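Local coordinates for protein polyguluronate lyase (Corynebacterium sp., PDB 1UAI) that probably cleaves the poly(alpha-L-guluronate) blocks of alginate, acting as a lyase built on a jellyroll beta-sandwich, at residues Glu2-Gln10 and Pro34-Ala42. Numbering follows the deposited sequence.
Sequences EPCDYPAQQ and PALDTFATA
Tyr6 lays its ring flat against the backbone of Thr38. Tyr6 CB passes 4.0 Å from Asp37 O; CG then lies over Thr38 CA. Along one flank CD1 meets Thr38 C and Ala40 CB at the ring edge, and Tyr6 CE1 comes to 3.3 Å from Thr38 O. On the other, CD2 lies over Thr38 CA and, like CE2, near Thr38 CG2, before CZ closes the ring over Thr38 CB and O. At the tip, Tyr6 OH is 4.2 Å from Thr38 O, beyond hydrogen bonding. Thr38 CA stands 3.7 Å from the Tyr6 ring centroid, 7° off the normal, a CH-pi contact, while Asp5 CB lies toward the rim of the opposite face. CG anti to the carbonyl carbon and beside the backbone N (chi1 -55°) carries the ring over Thr38, and chi2 of -67° sets its face on Thr38 CA. Next along the chain, Pro7 CD packs 3.4 Å from Phe39 O and against Ala40 CB, and Ala8 CB abuts Asp37 O. A water links the backbones, accepting from Ala8 N and donating to Leu36 O and Phe39 O. Gln9 OE1 takes both Asp5 N and Tyr6 N, bracing the turn that presents the tyrosine. With Cys4 disulfide-bonded to Cys51 and Pro7 and Leu36 on Phe45, the contact packs the N-terminal segment onto the loop between strands 27-31 and 45-47, which joins the two sheets of the jellyroll beta-sandwich.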
ATOM      1  N   GLU A   2      -6.727 -22.562   3.005  1.00 21.03           N
ATOM      2  CA  GLU A   2      -5.826 -23.523   3.702  1.00 18.73           C
ATOM      3  C   GLU A   2      -5.675 -23.162   5.180  1.00 16.44           C
ATOM      4  O   GLU A   2      -5.702 -24.038   6.045  1.00 17.44           O
ATOM      5  CB  GLU A   2      -4.458 -23.547   3.017  1.00 20.34           C
ATOM      6  CG  GLU A   2      -3.666 -24.822   3.259  1.00 19.97           C
ATOM      7  CD  GLU A   2      -2.771 -24.749   4.476  1.00 18.06           C
ATOM      8  OE1 GLU A   2      -2.113 -25.767   4.786  1.00 19.32           O
ATOM      9  OE2 GLU A   2      -2.715 -23.678   5.116  1.00 15.72           O
ATOM     10  N   PRO A   3      -5.504 -21.866   5.495  1.00 13.30           N
ATOM     11  CA  PRO A   3      -5.429 -20.705   4.603  1.00 11.12           C
ATOM     12  C   PRO A   3      -4.059 -20.048   4.764  1.00  9.60           C
ATOM     13  O   PRO A   3      -3.919 -18.834   4.623  1.00  8.76           O
ATOM     14  CB  PRO A   3      -6.538 -19.821   5.139  1.00 11.86           C
ATOM     15  CG  PRO A   3      -6.324 -19.961   6.624  1.00 12.62           C
ATOM     16  CD  PRO A   3      -5.976 -21.443   6.829  1.00 13.36           C
ATOM     17  N   CYS A   4      -3.049 -20.863   5.048  1.00  8.50           N
ATOM     18  CA  CYS A   4      -1.704 -20.361   5.290  1.00  8.65           C
ATOM     19  C   CYS A   4      -0.706 -20.453   4.139  1.00  8.63           C
ATOM     20  O   CYS A   4       0.450 -20.074   4.304  1.00  8.66           O
ATOM     21  CB  CYS A   4      -1.107 -21.085   6.499  1.00  8.72           C
ATOM     22  SG  CYS A   4      -2.229 -21.289   7.920  1.00  9.73           S
ATOM     23  N   ASP A   5      -1.139 -20.937   2.981  1.00  8.73           N
ATOM     24  CA  ASP A   5      -0.216 -21.088   1.860  1.00  8.42           C
ATOM     25  C   ASP A   5      -0.082 -19.903   0.908  1.00  7.21           C
ATOM     26  O   ASP A   5       1.016 -19.613   0.434  1.00  7.63           O
ATOM     27  CB  ASP A   5      -0.573 -22.339   1.049  1.00 10.76           C
ATOM     28  CG  ASP A   5      -0.530 -23.607   1.881  1.00 13.28           C
ATOM     29  OD1 ASP A   5       0.354 -23.718   2.756  1.00 16.06           O
ATOM     30  OD2 ASP A   5      -1.371 -24.497   1.649  1.00 15.19           O
ATOM     31  N   TYR A   6      -1.186 -19.217   0.629  1.00  6.48           N
ATOM     32  CA  TYR A   6      -1.154 -18.091  -0.301  1.00  5.68           C
ATOM     33  C   TYR A   6      -1.852 -16.854   0.234  1.00  5.45           C
ATOM     34  O   TYR A   6      -2.864 -16.953   0.922  1.00  5.36           O
ATOM     35  CB  TYR A   6      -1.840 -18.473  -1.617  1.00  6.77           C
ATOM     36  CG  TYR A   6      -1.289 -19.714  -2.267  1.00  6.50           C
ATOM     37  CD1 TYR A   6      -0.001 -19.734  -2.792  1.00  7.64           C
ATOM     38  CD2 TYR A   6      -2.056 -20.874  -2.357  1.00  8.23           C
ATOM     39  CE1 TYR A   6       0.515 -20.876  -3.390  1.00  9.25           C
ATOM     40  CE2 TYR A   6      -1.551 -22.026  -2.954  1.00  9.51           C
ATOM     41  CZ  TYR A   6      -0.264 -22.016  -3.468  1.00  8.71           C
ATOM     42  OH  TYR A   6       0.242 -23.145  -4.070  1.00 11.66           O
ATOM     43  N   PRO A   7      -1.314 -15.662  -0.076  1.00  5.33           N
ATOM     44  CA  PRO A   7      -1.951 -14.432   0.398  1.00  5.57           C
ATOM     45  C   PRO A   7      -3.432 -14.394   0.003  1.00  5.05           C
ATOM     46  O   PRO A   7      -4.262 -13.856   0.735  1.00  5.41           O
ATOM     47  CB  PRO A   7      -1.137 -13.350  -0.299  1.00  5.77           C
ATOM     48  CG  PRO A   7       0.244 -13.917  -0.229  1.00  5.93           C
ATOM     49  CD  PRO A   7       0.029 -15.377  -0.619  1.00  6.16           C
ATOM     50  N   ALA A   8      -3.755 -14.983  -1.147  1.00  5.15           N
ATOM     51  CA  ALA A   8      -5.130 -15.011  -1.643  1.00  5.80           C
ATOM     52  C   ALA A   8      -6.084 -15.808  -0.754  1.00  5.03           C
ATOM     53  O   ALA A   8      -7.296 -15.783  -0.964  1.00  5.84           O
ATOM     54  CB  ALA A   8      -5.158 -15.563  -3.066  1.00  5.46           C
ATOM     55  N   GLN A   9      -5.540 -16.525   0.225  1.00  5.88           N
ATOM     56  CA  GLN A   9      -6.369 -17.297   1.148  1.00  6.32           C
ATOM     57  C   GLN A   9      -6.663 -16.476   2.404  1.00  5.76           C
ATOM     58  O   GLN A   9      -7.541 -16.826   3.190  1.00  6.95           O
ATOM     59  CB  GLN A   9      -5.669 -18.599   1.548  1.00  6.87           C
ATOM     60  CG  GLN A   9      -5.383 -19.537   0.388  1.00  7.98           C
ATOM     61  CD  GLN A   9      -4.623 -20.778   0.809  1.00  8.06           C
ATOM     62  OE1 GLN A   9      -3.649 -20.698   1.554  1.00  8.92           O
ATOM     63  NE2 GLN A   9      -5.058 -21.936   0.320  1.00 11.18           N
ATOM     64  N   GLN A  10      -5.925 -15.383   2.583  1.00  5.52           N
ATOM     65  CA  GLN A  10      -6.083 -14.499   3.740  1.00  6.24           C
ATOM     66  C   GLN A  10      -6.956 -13.282   3.438  1.00  7.14           C
ATOM     67  O   GLN A  10      -7.668 -12.782   4.313  1.00  8.20           O
ATOM     68  CB  GLN A  10      -4.713 -14.016   4.215  1.00  6.26           C
ATOM     69  CG  GLN A  10      -3.858 -15.076   4.886  1.00  7.06           C
ATOM     70  CD  GLN A  10      -4.399 -15.482   6.240  1.00  7.06           C
ATOM     71  OE1 GLN A  10      -4.861 -14.641   7.011  1.00  8.00           O
ATOM     72  NE2 GLN A  10      -4.333 -16.774   6.545  1.00 10.41           N
ATOM     73  N   PRO A  34      -5.677 -14.964 -13.093  1.00  5.91           N
ATOM     74  CA  PRO A  34      -5.954 -15.864 -11.970  1.00  6.16           C
ATOM     75  C   PRO A  34      -4.723 -16.469 -11.296  1.00  5.61           C
ATOM     76  O   PRO A  34      -4.850 -17.133 -10.273  1.00  6.08           O
ATOM     77  CB  PRO A  34      -6.836 -16.930 -12.606  1.00  7.11           C
ATOM     78  CG  PRO A  34      -6.219 -17.072 -13.954  1.00  8.23           C
ATOM     79  CD  PRO A  34      -5.959 -15.635 -14.378  1.00  7.44           C
ATOM     80  N   ALA A  35      -3.538 -16.257 -11.863  1.00  5.51           N
ATOM     81  CA  ALA A  35      -2.325 -16.812 -11.264  1.00  4.60           C
ATOM     82  C   ALA A  35      -2.122 -16.306  -9.837  1.00  4.77           C
ATOM     83  O   ALA A  35      -1.590 -17.021  -8.986  1.00  5.14           O
ATOM     84  CB  ALA A  35      -1.110 -16.466 -12.114  1.00  6.89           C
ATOM     85  N   LEU A  36      -2.549 -15.074  -9.579  1.00  4.98           N
ATOM     86  CA  LEU A  36      -2.398 -14.481  -8.258  1.00  4.54           C
ATOM     87  C   LEU A  36      -3.073 -15.313  -7.168  1.00  4.73           C
ATOM     88  O   LEU A  36      -2.623 -15.315  -6.020  1.00  5.34           O
ATOM     89  CB  LEU A  36      -2.964 -13.056  -8.253  1.00  5.47           C
ATOM     90  CG  LEU A  36      -2.867 -12.264  -6.943  1.00  5.78           C
ATOM     91  CD1 LEU A  36      -1.418 -12.201  -6.472  1.00  6.84           C
ATOM     92  CD2 LEU A  36      -3.422 -10.863  -7.156  1.00  6.73           C
ATOM     93  N   ASP A  37      -4.134 -16.032  -7.529  1.00  5.25           N
ATOM     94  CA  ASP A  37      -4.863 -16.848  -6.562  1.00  5.72           C
ATOM     95  C   ASP A  37      -3.996 -17.900  -5.876  1.00  6.36           C
ATOM     96  O   ASP A  37      -4.282 -18.304  -4.749  1.00  6.73           O
ATOM     97  CB  ASP A  37      -6.061 -17.523  -7.236  1.00  7.02           C
ATOM     98  CG  ASP A  37      -6.995 -18.177  -6.235  1.00  7.79           C
ATOM     99  OD1 ASP A  37      -7.476 -17.474  -5.323  1.00  8.72           O
ATOM    100  OD2 ASP A  37      -7.249 -19.394  -6.361  1.00 10.54           O
ATOM    101  N   THR A  38      -2.947 -18.357  -6.554  1.00  5.45           N
ATOM    102  CA  THR A  38      -2.053 -19.345  -5.960  1.00  6.44           C
ATOM    103  C   THR A  38      -0.601 -18.907  -6.113  1.00  5.54           C
ATOM    104  O   THR A  38       0.274 -19.709  -6.430  1.00  8.25           O
ATOM    105  CB  THR A  38      -2.255 -20.753  -6.586  1.00  6.19           C
ATOM    106  OG1 THR A  38      -2.186 -20.669  -8.014  1.00  6.50           O
ATOM    107  CG2 THR A  38      -3.606 -21.324  -6.181  1.00  7.26           C
ATOM    108  N   PHE A  39      -0.354 -17.622  -5.869  1.00  4.98           N
ATOM    109  CA  PHE A  39       0.982 -17.050  -5.972  1.00  5.77           C
ATOM    110  C   PHE A  39       1.525 -16.559  -4.639  1.00  4.97           C
ATOM    111  O   PHE A  39       0.804 -15.961  -3.837  1.00  5.70           O
ATOM    112  CB  PHE A  39       0.992 -15.864  -6.941  1.00  5.89           C
ATOM    113  CG  PHE A  39       2.321 -15.158  -7.007  1.00  5.33           C
ATOM    114  CD1 PHE A  39       3.401 -15.750  -7.652  1.00  5.22           C
ATOM    115  CD2 PHE A  39       2.509 -13.928  -6.378  1.00  6.55           C
ATOM    116  CE1 PHE A  39       4.650 -15.136  -7.669  1.00  5.85           C
ATOM    117  CE2 PHE A  39       3.756 -13.304  -6.389  1.00  7.52           C
ATOM    118  CZ  PHE A  39       4.828 -13.912  -7.036  1.00  7.18           C
ATOM    119  N   ALA A  40       2.810 -16.807  -4.421  1.00  5.85           N
ATOM    120  CA  ALA A  40       3.498 -16.355  -3.222  1.00  6.06           C
ATOM    121  C   ALA A  40       4.985 -16.308  -3.535  1.00  7.01           C
ATOM    122  O   ALA A  40       5.481 -17.105  -4.332  1.00  8.01           O
ATOM    123  CB  ALA A  40       3.241 -17.304  -2.056  1.00  8.22           C
ATOM    124  N   THR A  41       5.687 -15.356  -2.936  1.00  6.52           N
ATOM    125  CA  THR A  41       7.126 -15.247  -3.123  1.00  7.44           C
ATOM    126  C   THR A  41       7.720 -14.681  -1.837  1.00  7.84           C
ATOM    127  O   THR A  41       7.634 -13.485  -1.559  1.00  8.89           O
ATOM    128  CB  THR A  41       7.489 -14.360  -4.346  1.00  7.90           C
ATOM    129  OG1 THR A  41       8.914 -14.315  -4.492  1.00 10.40           O
ATOM    130  CG2 THR A  41       6.942 -12.947  -4.191  1.00 10.71           C
ATOM    131  N   ALA A  42       8.304 -15.570  -1.041  1.00  7.88           N
ATOM    132  CA  ALA A  42       8.898 -15.193   0.234  1.00  7.94           C
ATOM    133  C   ALA A  42      10.222 -14.469   0.036  1.00  7.36           C
ATOM    134  O   ALA A  42      11.023 -14.848  -0.818  1.00  8.87           O
ATOM    135  CB  ALA A  42       9.109 -16.436   1.096  1.00  9.76           C
TER
HETATM  136  O   HOH W   1      -1.818 -15.217  -3.343  1.00  6.15           O